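Ribosomal RNA small subunit methyltransferase E (Bacillus subtilis, PDB 1VHK) probably methylates the N3 position of uridine 1498 in 16S ribosomal RNA within the assembled 30S subunit, using S-adenosyl-L-methionine as methyl donor. Local coordinates at residues 186-191 with 201-206; 227-232 with 241-246. All coordinates share one frame; numbering follows the deposited sequence.

Contact 1. Residues 186-191 with 201-206; sequences SAFSAI and LLIVFG
Ile191 and Leu201 make the close part of this helix-on-strand contact, which belongs to the beta-alpha-beta crossover of the SPOUT methyltransferase domain: helix 187-193 links the adjacent parallel strands 171-175 and 200-205 and lies against their shared face. The evidence for close packing here is a single methyl pair, Ile191 CD1 and Leu201 CD1, 3.6 Å apart. Both side chains leave their backbones directed at the partner segment and run at a slant to each other, meeting through their outer methyls and not along their lengths. In Leu201, CG stands anti to the backbone N (chi1 168°), a setting that carries CD1 out to the helix. The backbones themselves stay well apart, with CA atoms of Ile191 and Leu201 separated by 9.4 Å, and the whole interface buries just 122 Å². It is apolar throughout. Val173 of strand 171-175 touches Ile191, Leu201 and Ile203 alike, and so packs into the same layer between helix and sheet.

Towards the start of the helix the fit is looser. The CA atoms of Phe188 and Ile203 are 10.4 Å apart, and the CB of Phe188 does not aim straight at the strand; the ring has to reach across. The ring is buried nonetheless, packing also on Ile247 of helix 239-253 and on Leu253 of the second subunit. Away from the strand the helix is only partly open to solvent: Ala190 is exposed, whereas Ser189 OG bonds Leu253 O of the second subunit. Within this turn Ile191 N bonds Ala187 O at 2.8 Å. The outer part of the Ile203 side chain is extended, CD1 anti to CA (chi2 180°), and that methyl sits beside the rim of the Phe188 ring, near its plane, 4.4 Å from CE1.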
loop_
_atom_site.group_PDB
_atom_site.type_symbol
_atom_site.label_atom_id
_atom_site.label_comp_id
_atom_site.label_asym_id
_atom_site.label_seq_id
_atom_site.Cartn_x
_atom_site.Cartn_y
_atom_site.Cartn_z
ATOM N N SER A 186 12.819 3.733 -17.232
ATOM C CA SER A 186 13.222 3.096 -15.962
ATOM C C SER A 186 14.021 4.052 -15.102
ATOM O O SER A 186 14.885 3.811 -14.272
ATOM C CB SER A 186 13.802 1.733 -16.246
ATOM O OG SER A 186 12.806 0.957 -16.964
ATOM N N ALA A 187 13.558 5.321 -15.229
ATOM C CA ALA A 187 14.078 6.440 -14.505
ATOM C C ALA A 187 13.766 6.351 -13.003
ATOM O O ALA A 187 14.518 6.922 -12.217
ATOM C CB ALA A 187 13.445 7.733 -15.055
ATOM N N PHE A 188 12.666 5.685 -12.670
ATOM C CA PHE A 188 12.162 5.593 -11.336
ATOM C C PHE A 188 13.139 5.208 -10.283
ATOM O O PHE A 188 13.322 6.012 -9.338
ATOM C CB PHE A 188 10.847 4.807 -11.237
ATOM C CG PHE A 188 10.068 4.992 -9.971
ATOM C CD1 PHE A 188 9.277 6.107 -9.766
ATOM C CD2 PHE A 188 10.109 4.027 -8.966
ATOM C CE1 PHE A 188 8.528 6.267 -8.604
ATOM C CE2 PHE A 188 9.348 4.163 -7.828
ATOM C CZ PHE A 188 8.571 5.285 -7.628
ATOM N N SER A 189 13.787 4.047 -10.308
ATOM C CA SER A 189 14.739 3.763 -9.207
ATOM C C SER A 189 15.860 4.786 -9.162
ATOM O O SER A 189 16.312 5.124 -8.057
ATOM C CB SER A 189 15.315 2.367 -9.226
ATOM O OG SER A 189 15.705 2.050 -10.554
ATOM N N ALA A 190 16.285 5.323 -10.302
ATOM C CA ALA A 190 17.348 6.319 -10.311
ATOM C C ALA A 190 16.900 7.579 -9.604
ATOM O O ALA A 190 17.617 8.092 -8.740
ATOM C CB ALA A 190 17.796 6.649 -11.733
ATOM N N ILE A 191 15.740 8.129 -10.016
ATOM C CA ILE A 191 15.363 9.394 -9.387
ATOM C C ILE A 191 15.140 9.178 -7.904
ATOM O O ILE A 191 15.735 9.816 -7.039
ATOM C CB ILE A 191 14.264 10.146 -10.096
ATOM C CG1 ILE A 191 12.912 10.064 -9.377
ATOM C CG2 ILE A 191 14.106 9.771 -11.558
ATOM C CD1 ILE A 191 12.780 11.110 -8.282
ATOM N N LEU A 201 8.890 15.157 -3.866
ATOM C CA LEU A 201 8.655 14.462 -5.132
ATOM C C LEU A 201 7.177 14.457 -5.511
ATOM O O LEU A 201 6.303 14.195 -4.692
ATOM C CB LEU A 201 9.215 13.053 -5.061
ATOM C CG LEU A 201 8.820 12.089 -6.183
ATOM C CD1 LEU A 201 9.552 12.427 -7.487
ATOM C CD2 LEU A 201 9.054 10.646 -5.761
ATOM N N LEU A 202 6.883 14.906 -6.725
ATOM C CA LEU A 202 5.557 14.923 -7.293
ATOM C C LEU A 202 5.432 13.757 -8.284
ATOM O O LEU A 202 6.355 13.538 -9.050
ATOM C CB LEU A 202 5.253 16.220 -8.057
ATOM C CG LEU A 202 3.873 16.197 -8.756
ATOM C CD1 LEU A 202 2.777 16.202 -7.700
ATOM C CD2 LEU A 202 3.725 17.344 -9.721
ATOM N N ILE A 203 4.362 12.986 -8.156
ATOM C CA ILE A 203 4.124 11.833 -9.024
ATOM C C ILE A 203 2.713 11.952 -9.591
ATOM O O ILE A 203 1.769 12.074 -8.793
ATOM C CB ILE A 203 4.226 10.477 -8.300
ATOM C CG1 ILE A 203 5.472 10.334 -7.440
ATOM C CG2 ILE A 203 4.191 9.339 -9.326
ATOM C CD1 ILE A 203 5.613 9.022 -6.711
ATOM N N VAL A 204 2.559 12.109 -10.910
ATOM C CA VAL A 204 1.177 12.264 -11.406
ATOM C C VAL A 204 0.719 11.016 -12.100
ATOM O O VAL A 204 1.457 10.370 -12.844
ATOM C CB VAL A 204 0.981 13.529 -12.224
ATOM C CG1 VAL A 204 2.218 14.421 -12.207
ATOM C CG2 VAL A 204 0.513 13.278 -13.648
ATOM N N PHE A 205 -0.532 10.620 -11.838
ATOM C CA PHE A 205 -1.115 9.430 -12.467
ATOM C C PHE A 205 -2.317 9.804 -13.323
ATOM O O PHE A 205 -3.046 10.745 -12.968
ATOM C CB PHE A 205 -1.605 8.480 -11.335
ATOM C CG PHE A 205 -0.514 8.152 -10.360
ATOM C CD1 PHE A 205 -0.275 8.968 -9.281
ATOM C CD2 PHE A 205 0.271 7.029 -10.551
ATOM C CE1 PHE A 205 0.764 8.706 -8.417
ATOM C CE2 PHE A 205 1.295 6.736 -9.669
ATOM C CZ PHE A 205 1.521 7.564 -8.586
ATOM N N GLY A 206 -2.656 9.036 -14.332
ATOM C CA GLY A 206 -3.861 9.387 -15.123
ATOM C C GLY A 206 -5.050 8.601 -14.550
ATOM O O GLY A 206 -4.855 7.799 -13.649
#

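Contact 2. Residues 227-232 with 241-246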
loop_
_atom_site.group_PDB
_atom_site.type_symbol
_atom_site.label_atom_id
_atom_site.label_comp_id
_atom_site.label_asym_id
_atom_site.label_seq_id
_atom_site.Cartn_x
_atom_site.Cartn_y
_atom_site.Cartn_z
ATOM N N CYS A 227 7.978 7.478 -16.415
ATOM C CA CYS A 227 8.551 6.296 -15.825
ATOM C C CYS A 227 7.544 5.138 -15.797
ATOM O O CYS A 227 6.358 5.356 -15.497
ATOM C CB CYS A 227 8.926 6.523 -14.349
ATOM S SG CYS A 227 10.237 7.678 -14.035
ATOM N N GLY A 228 8.069 3.943 -16.025
ATOM C CA GLY A 228 7.234 2.757 -15.943
ATOM C C GLY A 228 7.340 2.246 -14.488
ATOM O O GLY A 228 8.353 2.533 -13.845
ATOM N N LEU A 229 6.316 1.589 -14.005
ATOM C CA LEU A 229 6.255 1.075 -12.648
ATOM C C LEU A 229 6.130 -0.446 -12.668
ATOM O O LEU A 229 5.254 -1.013 -12.013
ATOM C CB LEU A 229 4.996 1.671 -11.972
ATOM C CG LEU A 229 5.045 3.184 -11.753
ATOM C CD1 LEU A 229 3.879 3.642 -10.905
ATOM C CD2 LEU A 229 6.381 3.591 -11.112
ATOM N N GLY A 230 6.958 -1.077 -13.495
ATOM C CA GLY A 230 6.919 -2.528 -13.697
ATOM C C GLY A 230 6.238 -2.807 -15.039
ATOM O O GLY A 230 5.623 -1.928 -15.655
ATOM N N PRO A 231 6.331 -4.038 -15.518
ATOM C CA PRO A 231 5.785 -4.423 -16.805
ATOM C C PRO A 231 4.303 -4.714 -16.779
ATOM O O PRO A 231 3.679 -4.959 -17.829
ATOM C CB PRO A 231 6.558 -5.682 -17.157
ATOM C CG PRO A 231 6.967 -6.267 -15.856
ATOM C CD PRO A 231 7.106 -5.134 -14.879
ATOM N N ARG A 232 3.734 -4.851 -15.572
ATOM C CA ARG A 232 2.301 -5.165 -15.517
ATOM C C ARG A 232 1.499 -3.862 -15.561
ATOM O O ARG A 232 1.924 -2.901 -14.911
ATOM C CB ARG A 232 2.012 -5.945 -14.234
ATOM C CG ARG A 232 2.120 -7.447 -14.322
ATOM C CD ARG A 232 2.338 -8.094 -12.942
ATOM N NE ARG A 232 3.776 -8.131 -12.672
ATOM C CZ ARG A 232 4.447 -7.205 -12.032
ATOM N NH1 ARG A 232 3.773 -6.138 -11.539
ATOM N NH2 ARG A 232 5.747 -7.268 -11.858
ATOM N N LEU A 241 0.097 3.147 -5.070
ATOM C CA LEU A 241 0.371 2.252 -3.953
ATOM C C LEU A 241 1.721 1.549 -4.157
ATOM O O LEU A 241 2.576 1.615 -3.285
ATOM C CB LEU A 241 -0.749 1.224 -3.853
ATOM C CG LEU A 241 -1.928 1.572 -2.950
ATOM C CD1 LEU A 241 -2.230 3.078 -2.898
ATOM C CD2 LEU A 241 -3.144 0.792 -3.418
ATOM N N TYR A 242 1.901 1.010 -5.356
ATOM C CA TYR A 242 3.186 0.464 -5.778
ATOM C C TYR A 242 4.289 1.508 -5.589
ATOM O O TYR A 242 5.348 1.281 -4.983
ATOM C CB TYR A 242 3.070 0.120 -7.273
ATOM C CG TYR A 242 4.309 -0.417 -7.922
ATOM C CD1 TYR A 242 4.401 -1.779 -8.190
ATOM C CD2 TYR A 242 5.384 0.404 -8.281
ATOM C CE1 TYR A 242 5.527 -2.317 -8.787
ATOM C CE2 TYR A 242 6.516 -0.124 -8.864
ATOM C CZ TYR A 242 6.582 -1.482 -9.122
ATOM O OH TYR A 242 7.695 -2.040 -9.713
ATOM N N ALA A 243 4.046 2.695 -6.187
ATOM C CA ALA A 243 5.015 3.769 -6.058
ATOM C C ALA A 243 5.368 4.092 -4.618
ATOM O O ALA A 243 6.551 4.287 -4.327
ATOM C CB ALA A 243 4.535 5.044 -6.755
ATOM N N LEU A 244 4.409 4.211 -3.693
ATOM C CA LEU A 244 4.803 4.627 -2.344
ATOM C C LEU A 244 5.570 3.465 -1.680
ATOM O O LEU A 244 6.494 3.706 -0.923
ATOM C CB LEU A 244 3.702 5.059 -1.467
ATOM C CG LEU A 244 3.080 6.402 -1.314
ATOM C CD1 LEU A 244 3.937 7.536 -1.810
ATOM C CD2 LEU A 244 1.655 6.441 -1.885
ATOM N N SER A 245 5.096 2.254 -1.924
ATOM C CA SER A 245 5.681 1.063 -1.374
ATOM C C SER A 245 7.108 0.876 -1.856
ATOM O O SER A 245 7.983 0.649 -1.012
ATOM C CB SER A 245 4.828 -0.186 -1.697
ATOM O OG SER A 245 3.527 -0.008 -1.128
ATOM N N ALA A 246 7.386 1.116 -3.121
ATOM C CA ALA A 246 8.758 1.055 -3.635
ATOM C C ALA A 246 9.615 2.123 -2.973
ATOM O O ALA A 246 10.720 1.824 -2.499
ATOM C CB ALA A 246 8.749 1.194 -5.151
#
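Tyr242 turns its CG away from the backbone N, chi1 178°, and so brings its ring off helix 239-253 to Leu229 O, which lies over one face, displaced towards the phenolic rim and 3.2 Å from Tyr242 CZ. Leu229, with CG opposite its own carbonyl carbon (chi1 -66°), sends its side chain towards the helix, where Leu229 CD1 approaches Ala243 CB at 4.4 Å; nearer the backbone, Leu229 CB packs against Tyr242 CE2 at 3.9 Å. Gly230 follows with a positive phi of 103°, a backbone setting that suits glycine, as the loop turns past the ring. Tyr242 OH hydrogen-bonds Ser248 OG of the second subunit, and Arg232 NH2 forms a salt bridge with Glu252 of that subunit. Within the helix, Leu241 O accepts from both Ser245 N and Ser245 OG. This C-terminal part of a SPOUT domain is, as in relatives, probably tied in the trefoil knot where S-adenosyl-L-methionine binds and subunits pair. The loop from strand 225-227 packs on one flank of helix 239-253, with Leu229 also touching Phe188 of helix 187-193, while Leu244 turns to Val83 and Ile85 of strand 82-88.

Going from the N terminus, contact 1 comes first: residues 186-191 and 201-206 close the nine-residue connection from helix to strand. The chain then runs through helix 213-221 to strand 225-227, outermost in this chain's parallel sheet, and contact 2 closes the eight residues between 227-232 and 241-246. The two are in series, neither nested nor crossed in sequence, yet their centres are about 9 Å apart and they touch. Ala187 CB meets Cys227 SG at 3.4 Å, and Phe188 CE2 meets Ala246 CB at 4.0 Å. Helix 187-193 is thereby joined to the sheet, to the loop after strand 225-227 and to helix 239-253, and both contacts reach the second subunit.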